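Local atomic coordinates of RabGDI protein (Plasmodium falciparum 3D7, PDB entry 3P1W), a protein that probably acts as a Rab GDP-dissociation inhibitor, binding Rab GTPases in their GDP form and controlling their cycling on and off membranes. Residues 327-332 with 393-398; 36-41 with 103-108; 154-159 with 206-211. All coordinates share one frame; numbering follows the deposited sequence. Where two conformers were deposited one is given.

Interaction 1 (327-332 with 393-398); sequences IRCICI and KEIEKP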
loop_
_atom_site.group_PDB
_atom_site.type_symbol
_atom_site.label_atom_id
_atom_site.label_comp_id
_atom_site.label_asym_id
_atom_site.label_seq_id
_atom_site.Cartn_x
_atom_site.Cartn_y
_atom_site.Cartn_z
ATOM N N ILE A 327 -9.417 7.162 6.886
ATOM C CA ILE A 327 -10.709 6.515 6.783
ATOM C C ILE A 327 -10.639 5.539 5.632
ATOM O O ILE A 327 -10.049 5.840 4.573
ATOM C CB ILE A 327 -11.871 7.553 6.620
ATOM C CG1 ILE A 327 -13.217 6.831 6.511
ATOM C CG2 ILE A 327 -11.604 8.517 5.414
ATOM C CD1 ILE A 327 -14.453 7.798 6.674
ATOM N N ARG A 328 -11.125 4.331 5.885
ATOM C CA ARG A 328 -11.342 3.331 4.861
ATOM C C ARG A 328 -12.766 2.846 4.918
ATOM O O ARG A 328 -13.292 2.542 5.984
ATOM C CB ARG A 328 -10.386 2.118 5.001
ATOM C CG ARG A 328 -8.934 2.476 4.907
ATOM C CD ARG A 328 -8.017 1.284 4.808
ATOM N NE ARG A 328 -6.632 1.749 4.762
ATOM C CZ ARG A 328 -5.895 2.061 5.844
ATOM N NH1 ARG A 328 -6.375 1.897 7.068
ATOM N NH2 ARG A 328 -4.667 2.519 5.701
ATOM N N CYS A 329 -13.397 2.806 3.746
ATOM C CA CYS A 329 -14.768 2.373 3.611
ATOM C C CYS A 329 -14.786 1.218 2.644
ATOM O O CYS A 329 -14.532 1.395 1.456
ATOM C CB CYS A 329 -15.658 3.508 3.075
ATOM S SG CYS A 329 -17.415 3.011 3.116
ATOM N N ILE A 330 -15.064 0.031 3.177
ATOM C CA ILE A 330 -15.249 -1.177 2.396
ATOM C C ILE A 330 -16.701 -1.270 1.947
ATOM O O ILE A 330 -17.615 -1.219 2.778
ATOM C CB ILE A 330 -14.860 -2.421 3.227
ATOM C CG1 ILE A 330 -13.364 -2.363 3.594
ATOM C CG2 ILE A 330 -15.244 -3.726 2.466
ATOM C CD1 ILE A 330 -12.917 -3.322 4.730
ATOM N N CYS A 331 -16.920 -1.403 0.632
ATOM C CA CYS A 331 -18.253 -1.386 0.052
ATOM C C CYS A 331 -18.487 -2.658 -0.759
ATOM O O CYS A 331 -17.688 -2.991 -1.639
ATOM C CB CYS A 331 -18.408 -0.225 -0.917
ATOM S SG CYS A 331 -17.962 1.378 -0.261
ATOM N N ILE A 332 -19.560 -3.367 -0.446
ATOM C CA ILE A 332 -19.976 -4.500 -1.248
ATOM C C ILE A 332 -20.820 -3.952 -2.381
ATOM O O ILE A 332 -21.823 -3.265 -2.130
ATOM C CB ILE A 332 -20.788 -5.510 -0.431
ATOM C CG1 ILE A 332 -19.890 -6.197 0.609
ATOM C CG2 ILE A 332 -21.369 -6.587 -1.333
ATOM C CD1 ILE A 332 -20.630 -7.093 1.577
ATOM N N LYS A 393 -18.129 12.579 5.034
ATOM C CA LYS A 393 -18.448 13.527 3.988
ATOM C C LYS A 393 -17.289 13.666 2.959
ATOM O O LYS A 393 -17.530 13.831 1.765
ATOM C CB LYS A 393 -18.799 14.894 4.619
ATOM C CG LYS A 393 -19.896 15.652 3.929
ATOM C CD LYS A 393 -19.648 15.803 2.438
ATOM N N GLU A 394 -16.051 13.571 3.423
ATOM C CA GLU A 394 -14.885 13.672 2.535
ATOM C C GLU A 394 -14.852 12.571 1.476
ATOM O O GLU A 394 -14.226 12.740 0.446
ATOM C CB GLU A 394 -13.585 13.644 3.333
ATOM C CG GLU A 394 -13.418 14.814 4.291
ATOM C CD GLU A 394 -12.159 14.712 5.104
ATOM O OE1 GLU A 394 -11.067 14.686 4.516
ATOM O OE2 GLU A 394 -12.252 14.716 6.345
ATOM N N ILE A 395 -15.468 11.432 1.755
ATOM C CA ILE A 395 -15.501 10.344 0.775
ATOM C C ILE A 395 -16.825 10.228 0.018
ATOM O O ILE A 395 -17.015 9.296 -0.761
ATOM C CB ILE A 395 -15.104 8.999 1.395
ATOM C CG1 ILE A 395 -16.099 8.553 2.466
ATOM C CG2 ILE A 395 -13.666 9.100 1.921
ATOM C CD1 ILE A 395 -15.916 7.062 2.867
ATOM N N GLU A 396 -17.696 11.212 0.179
ATOM C CA GLU A 396 -18.997 11.194 -0.510
ATOM C C GLU A 396 -18.858 11.148 -2.025
ATOM O O GLU A 396 -19.452 10.272 -2.669
ATOM C CB GLU A 396 -19.855 12.380 -0.039
ATOM C CG GLU A 396 -21.219 12.472 -0.640
ATOM C CD GLU A 396 -21.961 13.719 -0.154
ATOM O OE1 GLU A 396 -22.178 14.622 -0.970
ATOM O OE2 GLU A 396 -22.285 13.799 1.045
ATOM N N LYS A 397 -18.044 12.032 -2.607
ATOM C CA LYS A 397 -17.888 12.062 -4.068
ATOM C C LYS A 397 -17.223 10.785 -4.589
ATOM O O LYS A 397 -17.685 10.181 -5.550
ATOM C CB LYS A 397 -17.134 13.322 -4.531
ATOM C CG LYS A 397 -17.518 13.775 -5.935
ATOM N N PRO A 398 -16.138 10.322 -3.932
ATOM C CA PRO A 398 -15.605 9.042 -4.363
ATOM C C PRO A 398 -16.608 7.889 -4.326
ATOM O O PRO A 398 -16.628 7.046 -5.231
ATOM C CB PRO A 398 -14.462 8.783 -3.364
ATOM C CG PRO A 398 -14.037 10.147 -2.933
ATOM C CD PRO A 398 -15.277 10.992 -2.956
#
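No ring or other flat group takes part where Ile395 meets Ile327 and Cys329; methyl groups and a methylene do the touching. Ile395 and Ile327 reach toward each other tip to tip. Ile395 CG2 lies 4.1 Å from Ile327 CG2, and Ile395 CD1 stands equally far from Ile327 CD1. The tightest touch is on Cys329, whose CB lies 3.6 Å from Ile395 CD1. Cys329 is thus met at its methylene. Ile327 is fully extended, with CG1 trans to the backbone N (chi1 180°), which carries CD1 out toward Ile395. Ile395 instead holds CG1 between its own N and carbonyl carbon (chi1 64°), and from there CD1 reaches both Cys329 CB and Ile327 CD1.

Strand 320-333 pairs antiparallel with 378-385 on one flank and 405-418 on the other. These two flanking strands run parallel to each other, and residues 391-400 belong to the helical crossover between them. Ile395 sits at the N-cap of helix 396-400. Its side chain points toward strand 320-333 and also touches Val382 of the neighbouring strand 378-385. Ile327 packs further on Ala384, Ile412 and Pro391. Next to Ile395, the carboxylate of Glu394 is held by a salt bridge to Arg357 and by hydrogen bonds from Thr388 OG1 and Glu387 N.

Interaction 2 (36-41 with 103-108); sequences SGLLSH and VKILKK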
loop_
_atom_site.group_PDB
_atom_site.type_symbol
_atom_site.label_atom_id
_atom_site.label_comp_id
_atom_site.label_asym_id
_atom_site.label_seq_id
_atom_site.Cartn_x
_atom_site.Cartn_y
_atom_site.Cartn_z
ATOM N N SER A 36 10.166 -9.967 9.973
ATOM C CA SER A 36 10.465 -11.262 10.592
ATOM C C SER A 36 11.088 -12.226 9.574
ATOM O O SER A 36 12.064 -12.946 9.883
ATOM C CB SER A 36 9.198 -11.895 11.196
ATOM O OG SER A 36 8.686 -11.119 12.267
ATOM N N GLY A 37 10.511 -12.246 8.372
ATOM C CA GLY A 37 11.005 -13.029 7.244
ATOM C C GLY A 37 12.441 -12.698 6.889
ATOM O O GLY A 37 13.284 -13.599 6.782
ATOM N N LEU A 38 12.725 -11.407 6.737
ATOM C CA LEU A 38 14.085 -10.928 6.484
ATOM C C LEU A 38 15.074 -11.276 7.605
ATOM O O LEU A 38 16.227 -11.667 7.327
ATOM C CB LEU A 38 14.073 -9.416 6.276
ATOM C CG LEU A 38 13.424 -8.940 4.968
ATOM C CD1 LEU A 38 13.228 -7.441 5.020
ATOM C CD2 LEU A 38 14.300 -9.353 3.779
ATOM N N LEU A 39 14.653 -11.116 8.866
ATOM C CA LEU A 39 15.518 -11.484 10.010
ATOM C C LEU A 39 15.831 -12.982 10.014
ATOM O O LEU A 39 16.990 -13.388 10.183
ATOM C CB LEU A 39 14.858 -11.081 11.334
ATOM C CG LEU A 39 14.799 -9.566 11.564
ATOM C CD1 LEU A 39 13.778 -9.145 12.656
ATOM C CD2 LEU A 39 16.173 -9.034 11.853
ATOM N N SER A 40 14.798 -13.799 9.837
ATOM C CA SER A 40 14.958 -15.252 9.779
ATOM C C SER A 40 15.825 -15.660 8.584
ATOM O O SER A 40 16.657 -16.573 8.678
ATOM C CB SER A 40 13.574 -15.929 9.732
ATOM O OG SER A 40 13.671 -17.337 9.558
ATOM N N HIS A 41 15.641 -14.985 7.450
ATOM C CA HIS A 41 16.464 -15.266 6.269
ATOM C C HIS A 41 17.954 -14.983 6.507
ATOM O O HIS A 41 18.821 -15.759 6.061
ATOM C CB HIS A 41 15.963 -14.473 5.062
ATOM C CG HIS A 41 16.767 -14.689 3.819
ATOM N ND1 HIS A 41 17.726 -13.794 3.387
ATOM C CD2 HIS A 41 16.757 -15.696 2.912
ATOM C CE1 HIS A 41 18.268 -14.239 2.268
ATOM N NE2 HIS A 41 17.696 -15.389 1.957
ATOM N N VAL A 103 8.146 -6.999 -3.909
ATOM C CA VAL A 103 8.338 -8.170 -4.766
ATOM C C VAL A 103 9.753 -8.719 -4.617
ATOM O O VAL A 103 9.927 -9.931 -4.511
ATOM C CB VAL A 103 7.980 -7.885 -6.226
ATOM C CG1 VAL A 103 8.491 -9.007 -7.148
ATOM C CG2 VAL A 103 6.468 -7.730 -6.362
ATOM N N LYS A 104 10.750 -7.835 -4.570
ATOM C CA LYS A 104 12.145 -8.261 -4.417
ATOM C C LYS A 104 12.357 -8.937 -3.067
ATOM O O LYS A 104 13.034 -9.955 -2.978
ATOM C CB LYS A 104 13.113 -7.078 -4.587
ATOM C CG LYS A 104 13.093 -6.475 -5.974
ATOM C CD LYS A 104 13.953 -5.217 -6.087
ATOM C CE LYS A 104 13.880 -4.659 -7.499
ATOM N NZ LYS A 104 14.832 -3.552 -7.768
ATOM N N ILE A 105 11.759 -8.369 -2.022
ATOM C CA ILE A 105 11.817 -8.935 -0.681
ATOM C C ILE A 105 11.181 -10.311 -0.621
ATOM O O ILE A 105 11.744 -11.229 -0.006
ATOM C CB ILE A 105 11.145 -8.019 0.354
ATOM C CG1 ILE A 105 12.013 -6.797 0.611
ATOM C CG2 ILE A 105 10.917 -8.745 1.659
ATOM C CD1 ILE A 105 11.274 -5.680 1.382
ATOM N N LEU A 106 10.027 -10.467 -1.262
ATOM C CA LEU A 106 9.347 -11.756 -1.268
ATOM C C LEU A 106 10.158 -12.790 -2.047
ATOM O O LEU A 106 10.107 -13.967 -1.719
ATOM C CB LEU A 106 7.935 -11.650 -1.859
ATOM C CG LEU A 106 6.930 -10.856 -1.029
ATOM C CD1 LEU A 106 5.721 -10.479 -1.853
ATOM C CD2 LEU A 106 6.509 -11.620 0.207
ATOM N N LYS A 107 10.874 -12.354 -3.088
ATOM C CA LYS A 107 11.752 -13.253 -3.842
ATOM C C LYS A 107 12.899 -13.706 -2.953
ATOM O O LYS A 107 13.137 -14.910 -2.792
ATOM C CB LYS A 107 12.331 -12.563 -5.088
ATOM C CG LYS A 107 11.292 -12.098 -6.118
ATOM C CD LYS A 107 11.232 -12.972 -7.347
ATOM C CE LYS A 107 10.305 -12.397 -8.402
ATOM N NZ LYS A 107 10.207 -13.338 -9.572
ATOM N N LYS A 108 13.613 -12.741 -2.381
ATOM C CA LYS A 108 14.758 -13.025 -1.521
ATOM C C LYS A 108 14.434 -14.005 -0.391
ATOM O O LYS A 108 15.196 -14.946 -0.139
ATOM C CB LYS A 108 15.308 -11.723 -0.930
ATOM C CG LYS A 108 16.381 -11.921 0.141
ATOM C CD LYS A 108 16.833 -10.598 0.737
ATOM C CE LYS A 108 17.730 -9.822 -0.221
ATOM N NZ LYS A 108 19.027 -10.506 -0.409
#
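Leu38 packs on Ile105 and Lys108, and His41 lies against Lys108, where helix 30-41 meets helix 101-108. Helix 30-41 is the helix of a beta-alpha-beta unit: it follows strand 20-26 and leads to strand 46-49, which pairs parallel with it. This is the start of a Rossmann-like domain, consistent with the family. The two short segments run in roughly the same direction. Their axes approach to 10.3 Å and cross at 39°.

The inner part is apolar and buried. Leu38 CD2 touches Ile105 CG2 at 4.0 Å, and the two side chains cross at about a right angle. It is the CG2 branch of Ile105, rather than the longer CG1 arm, that meets the leucine. Helix 440-454 closes the region, with Trp450 against Leu38 and Leu446 against Ile105. Leu38 CD2 also touches Lys108 CD at 4.1 Å, which joins the apolar part to the outer one.

The solvent side is one turn further on, at the C-terminal ends of both helices, where His41 and Lys108 are partly exposed. Individual contacts are nevertheless closer here: His41 CE1 is 3.7 Å from Lys108 CG. The lysine chain passes across the imidazole. Its CG lies over one face, 4.1 Å from the centroid of the His41 ring and 29° off the normal, a CH-pi contact. His41 has its ring trans to the backbone N (chi1 179°), which swings it out to the other helix. The lysine then bends at chi3 and chi4, and its NZ hydrogen-bonds Tyr42 OH, just past the histidine. His41 NE2 lies 3.3 Å from Lys108 O, but at an angle too poor for a hydrogen bond.

Interaction 3 (154-159 with 206-211); sequences PLLSLM and IDFLGH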
loop_
_atom_site.group_PDB
_atom_site.type_symbol
_atom_site.label_atom_id
_atom_site.label_comp_id
_atom_site.label_asym_id
_atom_site.label_seq_id
_atom_site.Cartn_x
_atom_site.Cartn_y
_atom_site.Cartn_z
ATOM N N PRO A 154 -7.984 9.662 -23.593
ATOM C CA PRO A 154 -9.016 10.686 -23.331
ATOM C C PRO A 154 -8.625 11.720 -22.260
ATOM O O PRO A 154 -9.305 12.737 -22.086
ATOM C CB PRO A 154 -10.220 9.863 -22.880
ATOM C CG PRO A 154 -9.623 8.601 -22.322
ATOM C CD PRO A 154 -8.436 8.317 -23.188
ATOM N N LEU A 155 -7.520 11.478 -21.566
ATOM C CA LEU A 155 -6.994 12.440 -20.607
ATOM C C LEU A 155 -6.344 13.656 -21.249
ATOM O O LEU A 155 -6.084 14.655 -20.577
ATOM C CB LEU A 155 -5.960 11.756 -19.697
ATOM C CG LEU A 155 -6.437 10.735 -18.675
ATOM C CD1 LEU A 155 -5.254 9.867 -18.204
ATOM C CD2 LEU A 155 -7.068 11.442 -17.490
ATOM N N LEU A 156 -6.080 13.579 -22.554
ATOM C CA LEU A 156 -5.239 14.555 -23.222
ATOM C C LEU A 156 -5.961 15.110 -24.453
ATOM O O LEU A 156 -6.592 14.366 -25.175
ATOM C CB LEU A 156 -3.945 13.863 -23.657
ATOM C CG LEU A 156 -3.158 13.110 -22.577
ATOM C CD1 LEU A 156 -2.084 12.230 -23.210
ATOM C CD2 LEU A 156 -2.566 14.083 -21.589
ATOM N N SER A 157 -5.865 16.410 -24.673
ATOM C CA SER A 157 -6.318 17.006 -25.946
ATOM C C SER A 157 -5.575 16.393 -27.131
ATOM O O SER A 157 -4.487 15.848 -26.962
ATOM C CB SER A 157 -6.007 18.489 -25.926
ATOM O OG SER A 157 -4.607 18.687 -26.122
ATOM N N LEU A 158 -6.114 16.568 -28.344
ATOM C CA LEU A 158 -5.555 15.951 -29.550
ATOM C C LEU A 158 -4.052 16.192 -29.697
ATOM O O LEU A 158 -3.319 15.291 -30.083
ATOM C CB LEU A 158 -6.279 16.469 -30.806
ATOM C CG LEU A 158 -6.153 15.599 -32.059
ATOM C CD1 LEU A 158 -6.776 14.230 -31.827
ATOM C CD2 LEU A 158 -6.797 16.286 -33.269
ATOM N N MET A 159 -3.078 16.894 -29.762
ATOM C CA MET A 159 -1.950 17.801 -29.617
ATOM C C MET A 159 -1.214 17.410 -28.347
ATOM O O MET A 159 -0.051 17.026 -28.415
ATOM C CB MET A 159 -2.403 19.260 -29.553
ATOM N N ILE A 206 0.641 16.634 -16.161
ATOM C CA ILE A 206 1.556 16.596 -15.021
ATOM C C ILE A 206 0.872 15.939 -13.815
ATOM O O ILE A 206 1.473 15.113 -13.114
ATOM C CB ILE A 206 2.063 18.023 -14.669
ATOM C CG1 ILE A 206 3.021 18.518 -15.768
ATOM C CG2 ILE A 206 2.775 18.035 -13.319
ATOM C CD1 ILE A 206 3.260 20.033 -15.794
ATOM N N ASP A 207 -0.392 16.290 -13.605
ATOM C CA ASP A 207 -1.178 15.706 -12.525
ATOM C C ASP A 207 -1.219 14.192 -12.554
ATOM O O ASP A 207 -0.909 13.559 -11.535
ATOM C CB ASP A 207 -2.611 16.221 -12.563
ATOM C CG ASP A 207 -2.716 17.675 -12.213
ATOM O OD1 ASP A 207 -1.723 18.235 -11.693
ATOM O OD2 ASP A 207 -3.805 18.253 -12.482
ATOM N N PHE A 208 -1.623 13.589 -13.678
ATOM C CA PHE A 208 -1.736 12.119 -13.689
ATOM C C PHE A 208 -0.370 11.459 -13.796
ATOM O O PHE A 208 -0.163 10.370 -13.249
ATOM C CB PHE A 208 -2.733 11.575 -14.732
ATOM C CG PHE A 208 -2.189 11.484 -16.145
ATOM C CD1 PHE A 208 -1.329 10.458 -16.508
ATOM C CD2 PHE A 208 -2.591 12.391 -17.113
ATOM C CE1 PHE A 208 -0.846 10.365 -17.812
ATOM C CE2 PHE A 208 -2.115 12.302 -18.414
ATOM C CZ PHE A 208 -1.241 11.294 -18.760
ATOM N N LEU A 209 0.577 12.100 -14.485
ATOM C CA LEU A 209 1.939 11.537 -14.501
ATOM C C LEU A 209 2.535 11.431 -13.103
ATOM O O LEU A 209 3.104 10.406 -12.741
ATOM C CB LEU A 209 2.870 12.350 -15.399
ATOM C CG LEU A 209 2.560 12.146 -16.878
ATOM C CD1 LEU A 209 3.325 13.135 -17.741
ATOM C CD2 LEU A 209 2.867 10.713 -17.249
ATOM N N GLY A 210 2.430 12.500 -12.329
ATOM C CA GLY A 210 3.026 12.533 -11.007
ATOM C C GLY A 210 2.351 11.595 -10.012
ATOM O O GLY A 210 3.031 10.887 -9.254
ATOM N N HIS A 211 1.023 11.613 -10.009
ATOM C CA HIS A 211 0.247 10.922 -9.006
ATOM C C HIS A 211 -0.078 9.483 -9.384
ATOM O O HIS A 211 -0.118 8.633 -8.511
ATOM C CB HIS A 211 -1.023 11.704 -8.688
ATOM C CG HIS A 211 -0.755 13.008 -8.005
ATOM N ND1 HIS A 211 -1.126 13.257 -6.697
ATOM C CD2 HIS A 211 -0.066 14.099 -8.417
ATOM C CE1 HIS A 211 -0.736 14.478 -6.364
ATOM N NE2 HIS A 211 -0.066 14.999 -7.378
#
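The bond from Gly210 N to Ile206 O, 2.9 Å long, belongs to the helix that carries Phe208, whose ring meets Leu155 and Leu156. On the loop side, Leu155 N and O are bonded to Ser153 OG and Gln127 NE2. The contact between loop and helix is itself made by carbon atoms.

Leu155 and Phe208 approach from opposite directions. Leu155 CD1 sits 3.9 Å from the centroid of the Phe208 ring and 14° off its normal, a CH-pi contact over one face. The ring atom nearest to Leu155 CD1 is Phe208 CD2, at 3.8 Å. Leu156 comes from a different side, and its side chain crosses that of Phe208 at about a right angle. Its CD2 lies at the ring edge, in the ring plane, 3.7 Å from Phe208 CE2. Two successive leucines thus take a face and an edge of the same ring.

Helices dominate this part of the chain, consistent with the helical domain of Rab GDI proteins. The loop 154-157 leads into helix 158-173, and Ser157 OG caps the new helix by bonding Glu160 N. Pro144 touches both Leu155 and Phe208. The phenylalanine side chain has CG between its backbone N and carbonyl carbon (chi1 81°), and from there the ring projects toward the loop.

Overall arrangement
In chain order the contacts run interaction 2, then 3, then 1, with none nested in another. They do not touch. The centres of interactions 1 and 2 lie about 34 Å apart. Those of interactions 1 and 3 are about 25 Å apart, and those of interactions 2 and 3 about 37 Å. Interaction 2 lies across the centre of the chain from both others. It belongs to the Rossmann-like part built on strand 20-26. Interaction 1 joins a helical crossover to the other large sheet, through strand 320-333. Interaction 3 joins a loop to helix 203-213 in the mainly helical region. The three lie in separate parts of one GDI-type chain.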